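PDB 3HN0: nitrate transport protein, which probably serves as the solute-binding component of an ABC transporter, with nitrate or a related small molecule as its likely ligand. Local coordinates for residues A66-N70 / K71-I75; L88-K91 / T92-E96; P152-S155 / I156-K160; D252-M255 / G256-L260. One frame throughout, in Å; residues are numbered along the deposited sequence. Where two conformers were deposited one is given.

Contact 1: A66-N70 / K71-I75; sequences ANLYN and KGIKI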
# COMPACT_ATOMS: atom_id res chain seq x y z
N ALA A 66 -17.72 -3.80 11.72
CA ALA A 66 -18.51 -2.61 11.46
C ALA A 66 -20.00 -2.80 11.73
O ALA A 66 -20.65 -1.95 12.35
CB ALA A 66 -18.29 -2.11 10.04
N ASN A 67 -20.54 -3.90 11.22
CA ASN A 67 -21.94 -4.23 11.40
C ASN A 67 -22.29 -4.39 12.87
O ASN A 67 -23.20 -3.77 13.38
CB ASN A 67 -22.27 -5.53 10.65
CG ASN A 67 -23.77 -5.80 10.65
OD1 ASN A 67 -24.55 -4.92 10.34
ND2 ASN A 67 -24.16 -7.00 11.01
N LEU A 68 -21.52 -5.19 13.60
CA LEU A 68 -21.76 -5.34 15.04
C LEU A 68 -21.73 -4.00 15.79
O LEU A 68 -22.60 -3.73 16.64
CB LEU A 68 -20.72 -6.26 15.66
CG LEU A 68 -20.78 -7.73 15.27
CD1 LEU A 68 -19.59 -8.47 15.96
CD2 LEU A 68 -22.08 -8.32 15.65
N TYR A 69 -20.74 -3.17 15.48
CA TYR A 69 -20.66 -1.85 16.08
C TYR A 69 -21.91 -1.01 15.74
O TYR A 69 -22.51 -0.37 16.65
CB TYR A 69 -19.37 -1.12 15.68
CG TYR A 69 -19.32 0.27 16.27
CD1 TYR A 69 -18.81 0.46 17.55
CD2 TYR A 69 -19.79 1.39 15.56
CE1 TYR A 69 -18.81 1.72 18.14
CE2 TYR A 69 -19.78 2.68 16.14
CZ TYR A 69 -19.29 2.84 17.43
OH TYR A 69 -19.26 4.06 18.06
N ASN A 70 -22.30 -0.99 14.47
CA ASN A 70 -23.46 -0.22 14.03
C ASN A 70 -24.78 -0.70 14.68
O ASN A 70 -25.72 0.08 14.86
CB ASN A 70 -23.57 -0.20 12.50
CG ASN A 70 -22.61 0.77 11.89
OD1 ASN A 70 -22.19 1.69 12.57
ND2 ASN A 70 -22.24 0.57 10.63
N LYS A 71 -24.81 -1.98 15.00
CA LYS A 71 -25.99 -2.60 15.61
C LYS A 71 -26.06 -2.44 17.12
O LYS A 71 -27.05 -2.81 17.72
CB LYS A 71 -26.07 -4.06 15.18
CG LYS A 71 -26.48 -4.11 13.71
CD LYS A 71 -26.95 -5.41 13.13
CE LYS A 71 -27.86 -5.14 11.88
NZ LYS A 71 -27.28 -4.21 10.78
N GLY A 72 -25.02 -1.88 17.73
CA GLY A 72 -25.02 -1.51 19.16
C GLY A 72 -24.24 -2.47 20.05
O GLY A 72 -24.25 -2.33 21.27
N ILE A 73 -23.58 -3.46 19.46
CA ILE A 73 -22.73 -4.40 20.26
C ILE A 73 -21.54 -3.63 20.81
O ILE A 73 -20.94 -2.84 20.06
CB ILE A 73 -22.28 -5.61 19.42
CG1 ILE A 73 -23.47 -6.40 18.94
CG2 ILE A 73 -21.36 -6.56 20.21
CD1 ILE A 73 -24.51 -6.59 20.07
N LYS A 74 -21.21 -3.83 22.10
CA LYS A 74 -20.16 -3.04 22.74
C LYS A 74 -18.76 -3.62 22.43
O LYS A 74 -18.19 -4.41 23.20
CB LYS A 74 -20.41 -2.89 24.23
CG LYS A 74 -21.60 -1.96 24.53
CD LYS A 74 -21.76 -1.79 26.04
CE LYS A 74 -22.84 -0.74 26.40
NZ LYS A 74 -24.19 -1.20 25.98
N ILE A 75 -18.27 -3.26 21.24
CA ILE A 75 -16.92 -3.56 20.83
C ILE A 75 -16.33 -2.31 20.21
O ILE A 75 -17.05 -1.41 19.78
CB ILE A 75 -16.85 -4.73 19.80
CG1 ILE A 75 -17.72 -4.44 18.55
CG2 ILE A 75 -17.24 -6.07 20.46
CD1 ILE A 75 -17.42 -5.28 17.36
O HOH W 1 -21.95 -0.37 19.36

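Contact 2: L88-K91 / T92-E96; sequences LVEK and TPLKE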
# COMPACT_ATOMS: atom_id res chain seq x y z
N LEU A 88 -5.60 -13.63 -7.18
CA LEU A 88 -6.20 -14.27 -8.34
C LEU A 88 -5.24 -15.31 -8.88
O LEU A 88 -4.06 -15.01 -9.11
CB LEU A 88 -6.42 -13.23 -9.43
CG LEU A 88 -7.01 -13.64 -10.78
CD1 LEU A 88 -8.41 -14.21 -10.62
CD2 LEU A 88 -6.97 -12.39 -11.67
N VAL A 89 -5.74 -16.51 -9.15
CA VAL A 89 -4.95 -17.58 -9.74
C VAL A 89 -5.60 -18.03 -11.05
O VAL A 89 -6.81 -18.00 -11.20
CB VAL A 89 -4.81 -18.78 -8.78
CG1 VAL A 89 -4.04 -18.37 -7.53
CG2 VAL A 89 -6.20 -19.39 -8.37
N GLU A 90 -4.76 -18.41 -12.00
CA GLU A 90 -5.22 -18.86 -13.29
C GLU A 90 -4.36 -20.01 -13.76
O GLU A 90 -3.14 -20.05 -13.48
CB GLU A 90 -5.22 -17.70 -14.32
CG GLU A 90 -5.77 -16.37 -13.78
CD GLU A 90 -5.97 -15.31 -14.86
OE1 GLU A 90 -6.70 -15.58 -15.84
OE2 GLU A 90 -5.42 -14.19 -14.70
N LYS A 91 -4.99 -20.94 -14.47
CA LYS A 91 -4.29 -22.04 -15.12
C LYS A 91 -3.94 -21.64 -16.53
O LYS A 91 -4.67 -20.87 -17.15
CB LYS A 91 -5.18 -23.27 -15.18
CG LYS A 91 -5.24 -23.99 -13.88
CD LYS A 91 -6.10 -25.25 -13.91
CE LYS A 91 -5.52 -26.34 -14.81
NZ LYS A 91 -5.41 -27.66 -14.14
N THR A 92 -2.80 -22.17 -17.00
CA THR A 92 -2.38 -22.10 -18.40
C THR A 92 -2.28 -23.53 -18.94
O THR A 92 -1.55 -24.35 -18.37
CB THR A 92 -1.00 -21.43 -18.55
OG1 THR A 92 -0.97 -20.25 -17.75
CG2 THR A 92 -0.70 -21.08 -20.02
N PRO A 93 -3.02 -23.84 -20.02
CA PRO A 93 -3.94 -22.96 -20.75
C PRO A 93 -5.24 -22.71 -20.02
O PRO A 93 -5.65 -23.50 -19.14
CB PRO A 93 -4.21 -23.73 -22.06
CG PRO A 93 -3.98 -25.17 -21.70
CD PRO A 93 -2.85 -25.14 -20.70
N LEU A 94 -5.89 -21.62 -20.40
CA LEU A 94 -7.19 -21.27 -19.86
C LEU A 94 -8.28 -21.90 -20.72
O LEU A 94 -8.56 -21.46 -21.84
CB LEU A 94 -7.35 -19.75 -19.82
CG LEU A 94 -8.62 -19.27 -19.14
CD1 LEU A 94 -8.45 -19.32 -17.63
CD2 LEU A 94 -8.97 -17.87 -19.62
N LYS A 95 -8.88 -22.97 -20.20
CA LYS A 95 -10.01 -23.61 -20.85
C LYS A 95 -11.22 -22.72 -20.53
O LYS A 95 -11.19 -21.52 -20.83
CB LYS A 95 -10.20 -25.06 -20.34
CG LYS A 95 -8.94 -25.94 -20.33
CD LYS A 95 -8.36 -26.16 -21.71
CE LYS A 95 -7.37 -27.31 -21.71
NZ LYS A 95 -6.95 -27.69 -23.08
N GLU A 96 -12.28 -23.27 -19.94
CA GLU A 96 -13.45 -22.45 -19.62
C GLU A 96 -13.07 -21.33 -18.61
O GLU A 96 -12.39 -21.59 -17.58
CB GLU A 96 -14.63 -23.31 -19.17
CG GLU A 96 -15.37 -23.94 -20.34
O HOH W 2 -0.91 -20.04 -15.32

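Contact 3: P152-S155 / I156-K160; sequences PFLS and IALRK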
# COMPACT_ATOMS: atom_id res chain seq x y z
N PRO A 152 -4.55 -20.90 3.70
CA PRO A 152 -3.55 -21.79 3.12
C PRO A 152 -3.99 -22.40 1.78
O PRO A 152 -3.19 -23.06 1.07
CB PRO A 152 -3.46 -22.90 4.18
CG PRO A 152 -4.77 -22.98 4.71
CD PRO A 152 -5.36 -21.61 4.72
N PHE A 153 -5.24 -22.13 1.39
CA PHE A 153 -5.83 -22.78 0.21
C PHE A 153 -5.03 -22.41 -1.04
O PHE A 153 -4.85 -23.22 -1.96
CB PHE A 153 -7.26 -22.28 0.05
CG PHE A 153 -8.08 -22.53 1.25
CD1 PHE A 153 -8.51 -23.82 1.52
CD2 PHE A 153 -8.42 -21.46 2.15
CE1 PHE A 153 -9.30 -24.08 2.65
CE2 PHE A 153 -9.18 -21.73 3.27
CZ PHE A 153 -9.61 -23.05 3.53
N LEU A 154 -4.62 -21.16 -1.10
CA LEU A 154 -3.78 -20.66 -2.19
C LEU A 154 -2.53 -21.53 -2.37
O LEU A 154 -2.22 -22.00 -3.45
CB LEU A 154 -3.38 -19.22 -1.91
CG LEU A 154 -2.48 -18.48 -2.92
CD1 LEU A 154 -3.02 -18.56 -4.34
CD2 LEU A 154 -2.29 -16.96 -2.48
N SER A 155 -1.81 -21.72 -1.27
CA SER A 155 -0.58 -22.51 -1.27
C SER A 155 -0.84 -23.96 -1.67
O SER A 155 -0.08 -24.56 -2.45
CB SER A 155 0.08 -22.48 0.12
OG SER A 155 0.57 -21.18 0.40
N ILE A 156 -1.92 -24.50 -1.14
CA ILE A 156 -2.29 -25.91 -1.44
C ILE A 156 -2.61 -26.08 -2.94
O ILE A 156 -2.16 -27.04 -3.59
CB ILE A 156 -3.50 -26.33 -0.57
CG1 ILE A 156 -3.07 -26.37 0.90
CG2 ILE A 156 -4.12 -27.67 -1.06
CD1 ILE A 156 -4.26 -26.45 1.85
N ALA A 157 -3.37 -25.13 -3.50
CA ALA A 157 -3.73 -25.16 -4.90
C ALA A 157 -2.49 -25.03 -5.78
O ALA A 157 -2.33 -25.76 -6.75
CB ALA A 157 -4.72 -24.00 -5.22
N LEU A 158 -1.62 -24.10 -5.42
CA LEU A 158 -0.35 -23.89 -6.15
C LEU A 158 0.57 -25.12 -6.10
O LEU A 158 1.23 -25.44 -7.10
CB LEU A 158 0.38 -22.64 -5.63
CG LEU A 158 -0.28 -21.30 -5.99
CD1 LEU A 158 0.38 -20.18 -5.21
CD2 LEU A 158 -0.23 -21.04 -7.49
N ARG A 159 0.61 -25.81 -4.97
CA ARG A 159 1.42 -27.00 -4.78
C ARG A 159 0.84 -28.16 -5.62
O ARG A 159 1.54 -28.86 -6.34
CB ARG A 159 1.39 -27.37 -3.30
CG ARG A 159 2.40 -28.39 -2.83
CD ARG A 159 2.67 -28.22 -1.32
NE ARG A 159 1.61 -28.80 -0.51
CZ ARG A 159 0.74 -28.12 0.23
NH1 ARG A 159 0.78 -26.78 0.32
NH2 ARG A 159 -0.16 -28.82 0.91
N LYS A 160 -0.47 -28.35 -5.48
CA LYS A 160 -1.08 -29.55 -6.06
C LYS A 160 -1.40 -29.44 -7.54
O LYS A 160 -1.65 -30.44 -8.18
CB LYS A 160 -2.33 -29.95 -5.24
CG LYS A 160 -1.98 -30.45 -3.82
CD LYS A 160 -3.24 -30.87 -3.03
CE LYS A 160 -3.95 -32.09 -3.62
NZ LYS A 160 -5.26 -32.45 -2.93

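Contact 4: D252-M255 / G256-L260; sequences DAVM and GFLRL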
# COMPACT_ATOMS: atom_id res chain seq x y z
N ASP A 252 -7.55 5.60 7.75
CA ASP A 252 -7.88 5.80 6.34
C ASP A 252 -8.06 4.53 5.56
O ASP A 252 -8.97 4.46 4.73
CB ASP A 252 -6.88 6.77 5.66
CG ASP A 252 -7.03 8.23 6.15
OD1 ASP A 252 -8.05 8.60 6.79
OD2 ASP A 252 -6.10 9.04 5.89
N ALA A 253 -7.23 3.51 5.80
CA ALA A 253 -7.41 2.18 5.22
C ALA A 253 -8.66 1.46 5.75
O ALA A 253 -9.15 0.52 5.11
CB ALA A 253 -6.18 1.29 5.47
N VAL A 254 -9.08 1.81 6.96
CA VAL A 254 -10.29 1.19 7.53
C VAL A 254 -11.50 1.80 6.88
O VAL A 254 -12.28 1.12 6.26
CB VAL A 254 -10.36 1.32 9.06
CG1 VAL A 254 -11.79 0.92 9.58
CG2 VAL A 254 -9.25 0.46 9.70
N MSE A 255 -11.61 3.12 6.97
CA MSE A 255 -12.81 3.80 6.49
C MSE A 255 -12.89 3.77 4.97
O MSE A 255 -13.97 3.62 4.40
CB MSE A 255 -12.87 5.23 7.00
CG MSE A 255 -12.87 5.31 8.52
SE MSE A 255 -14.46 4.44 9.31
CE MSE A 255 -15.64 5.67 8.73
N GLY A 256 -11.74 3.87 4.29
CA GLY A 256 -11.74 3.65 2.83
C GLY A 256 -12.23 2.29 2.37
O GLY A 256 -12.99 2.19 1.39
N PHE A 257 -11.79 1.23 3.02
CA PHE A 257 -12.29 -0.11 2.77
C PHE A 257 -13.80 -0.22 3.01
O PHE A 257 -14.51 -0.67 2.14
CB PHE A 257 -11.55 -1.17 3.60
CG PHE A 257 -12.17 -2.50 3.58
CD1 PHE A 257 -12.08 -3.34 2.47
CD2 PHE A 257 -12.89 -2.95 4.69
CE1 PHE A 257 -12.64 -4.59 2.46
CE2 PHE A 257 -13.51 -4.18 4.67
CZ PHE A 257 -13.39 -5.04 3.56
N LEU A 258 -14.28 0.25 4.17
CA LEU A 258 -15.70 0.18 4.51
C LEU A 258 -16.56 0.96 3.50
O LEU A 258 -17.60 0.48 3.07
CB LEU A 258 -15.96 0.62 5.97
CG LEU A 258 -15.45 -0.41 7.00
CD1 LEU A 258 -15.57 0.13 8.45
CD2 LEU A 258 -16.15 -1.77 6.89
N ARG A 259 -16.07 2.13 3.08
CA ARG A 259 -16.73 2.91 2.07
C ARG A 259 -16.85 2.17 0.77
O ARG A 259 -17.90 2.22 0.11
CB ARG A 259 -15.97 4.22 1.85
CG ARG A 259 -16.69 5.25 1.01
CD ARG A 259 -16.00 6.65 1.12
NE ARG A 259 -15.95 7.15 2.51
CZ ARG A 259 -14.86 7.26 3.28
NH1 ARG A 259 -13.63 6.95 2.83
NH2 ARG A 259 -14.98 7.72 4.52
N LEU A 260 -15.77 1.50 0.36
CA LEU A 260 -15.80 0.70 -0.85
C LEU A 260 -16.86 -0.40 -0.75
O LEU A 260 -17.68 -0.58 -1.65
CB LEU A 260 -14.39 0.13 -1.12
CG LEU A 260 -14.16 -0.69 -2.39
CD1 LEU A 260 -12.65 -0.81 -2.69
CD2 LEU A 260 -14.81 -2.05 -2.24
O HOH W 3 -10.38 6.84 3.47

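Contact 1: A66-N70 / K71-I75
K71 folds its side chain back along the last turn of helix 62-70 to set NZ 2.9 Å from N67 OD1. The bond reaches the amide oxygen at a C=O...N angle of 139°, somewhat tilted from the plane of the amide. N67 carries its CG anti to the backbone N (chi1 -172°), which sends OD1 toward the lysine, while K71 is extended as far as CE and bends only at its last torsion to bring the amine over. Nearer the backbone, K71 CG rests 3.3 Å from N67 O, the carbonyl that also receives K71 N. An alanine in place of N67 would remove OD1 and is likely to leave the K71 amine without this acceptor, its chain freer to swing. On the other flank L68 meets two isoleucines: L68 CD2 lies 4.1 Å from I73 CG1, and L68 CB is 3.8 Å from I75 CD1. L50 of helix 43-51 touches the side chains of both L68 and I75. The Y69 ring offers its edge to I75 O, with CD1 3.4 Å away; its hydroxyl is bonded to D275. A water joins Y69 O to I73 O. The chain turns at G72, whose positive phi would jam a side chain against the preceding carbonyl. G72 N bonds to Y69 O from above the carbonyl plane, and I73 N reaches L68 O at 3.0 Å. Together with the L68-I73 apolar contact, this is a Schellman motif closing the helix.

Contact 2: L88-K91 / T92-E96
L94 leans back toward K91, with L94 CB 3.9 Å from K91 O and L94 CD1 4.1 Å from K91 O. With CG anti to the backbone N (chi1 -174°), the leucine directs its methyls back along the chain instead of outward. Its contact with K91 is thus with a carbonyl oxygen and involves none of the lysine methylenes. P93 O also draws close, 3.4 Å from K91 O, an approach of two acceptors that offers no bond; the peptide between T92 and P93 is cis. T92 turns OG1 beside its own backbone N, 3.5 Å from K91 C. A water stands between this hydroxyl and E90 O, to which it donates over 2.9 Å; its separation from T92 OG1 is suspiciously short, and that link is doubtful in detail. All this happens where strand 87-90, the middle strand of a three-stranded antiparallel sheet, runs out into the loop leading to strand 99-100. Strands 146-149 and 165-169 flank it, and backbone bonds from E90 to R165 and from K91 to N145 hold the chain on both sides here. The side chains of E90 and K91 leave the backbone on different sides. In the conformer given, the E90 carboxylate pairs with R146 and accepts a bond from T167 OG1, an arrangement the second conformer makes less certain, while the L94 side chain touches R146. K91 leads its amine away from the loop into a salt bridge with D161, its side chain touching N145, S163 and L164. Farther along, E96 O takes a bond from N145 ND2.

Contact 3: P152-S155 / I156-K160
P152 and I156 meet near the start of helix 153-160, an alpha-helix with the regular i to i+4 pattern that packs on strand 87-90 of the three-stranded antiparallel sheet; the peptide before the proline is cis. Four backbone bonds hold the turn, from I156 N to P152 O, A157 N to F153 O, L158 N to L154 O and R159 N to S155 O, each 2.9 Å long. The first points almost straight at its oxygen, with a C=O...N angle of 164°. The apolar contacts repeat this spacing. I156 CD1 comes 4.3 Å from P152 CB, and I156 CG1 sits 3.3 Å from P152 O; CG1 stands beside the backbone N (chi1 -67°), which lays the branch back toward P152. An alanine in place of I156 would probably open a gap between P152 and T136 of helix 132-141, which the isoleucine also touches. L154 and L158 run together one turn apart, their CD1 atoms 3.9 Å from each other; R239 of helix 234-240 touches both, and L154 also packs on Y87 and V89. Polar groups occupy another face. In the conformer given, R159 bends at chi3 and brings NH1 to 3.7 Å from S155 O; its weak bond to A231 O is less certain, as a second conformer was deposited. The buried S155 OG is hydrogen-bonded to both E151 OE1 and S236 OG.

Contact 4: D252-M255 / G256-L260
D252 meets G256 through its carbonyl, which accepts G256 N at 2.9 Å from a direction tilted out of the carbonyl plane. The same oxygen takes a second bond from a water, 3.0 Å away, and that water weakly accepts R259 NH1 in the plane of the guanidinium. A253, in the conformer given, follows with a stretched link: F257 N stands 3.4 Å from A253 O, a weak bond, while F257 CB lies 3.3 Å from the same oxygen. V254 is tied to L258 twice, by a bond from L258 N to V254 O, 3.0 Å and aimed close to the carbonyl direction, and by side chains that run together with V254 CG1 and L258 CD1 4.0 Å apart. L258 has CG beside its backbone N (chi1 -72°), which lays its chain back along the turn toward the valine. M255, a selenomethionine, gives its carbonyl to R259 N. The arginine extends through chi2, then bends at chi3 (-59°) and lays one face of its guanidinium over that same oxygen, which stands 3.7 Å from the plane, toward the rim of the group. NH2 passes near M255 CB. The exposed D252 and R259 mark the solvent side of the turn, whereas V254 and L258 pack on helix 62-70 and F257 fits between M62 and I63 of that helix and T107 and L111 of helix 107-119. This is an amphipathic alpha-helix, applied by its apolar face to two neighbouring helices.

In the fold
The four contacts follow one another along the chain but gather in two pairs. Contacts 1 and 4, with centres about 17 Å apart, touch where helix 62-70 packs on helix 251-264, A66 CB lying 3.8 Å from L258 CD2. Contacts 2 and 3, centres about 15 Å apart, meet through V89 CG1 and L154 CD1 at 3.4 Å, where helix 153-160 covers the three-stranded sheet. Contact 1 lies across the chain's centre from contacts 2 and 3, its centre about 40 Å from that of contact 2. Contact 1 also leads into strand 76-82 of the seven-stranded mixed sheet. Two such separate cores are consistent with the two-lobed fold of periplasmic solute-binding proteins.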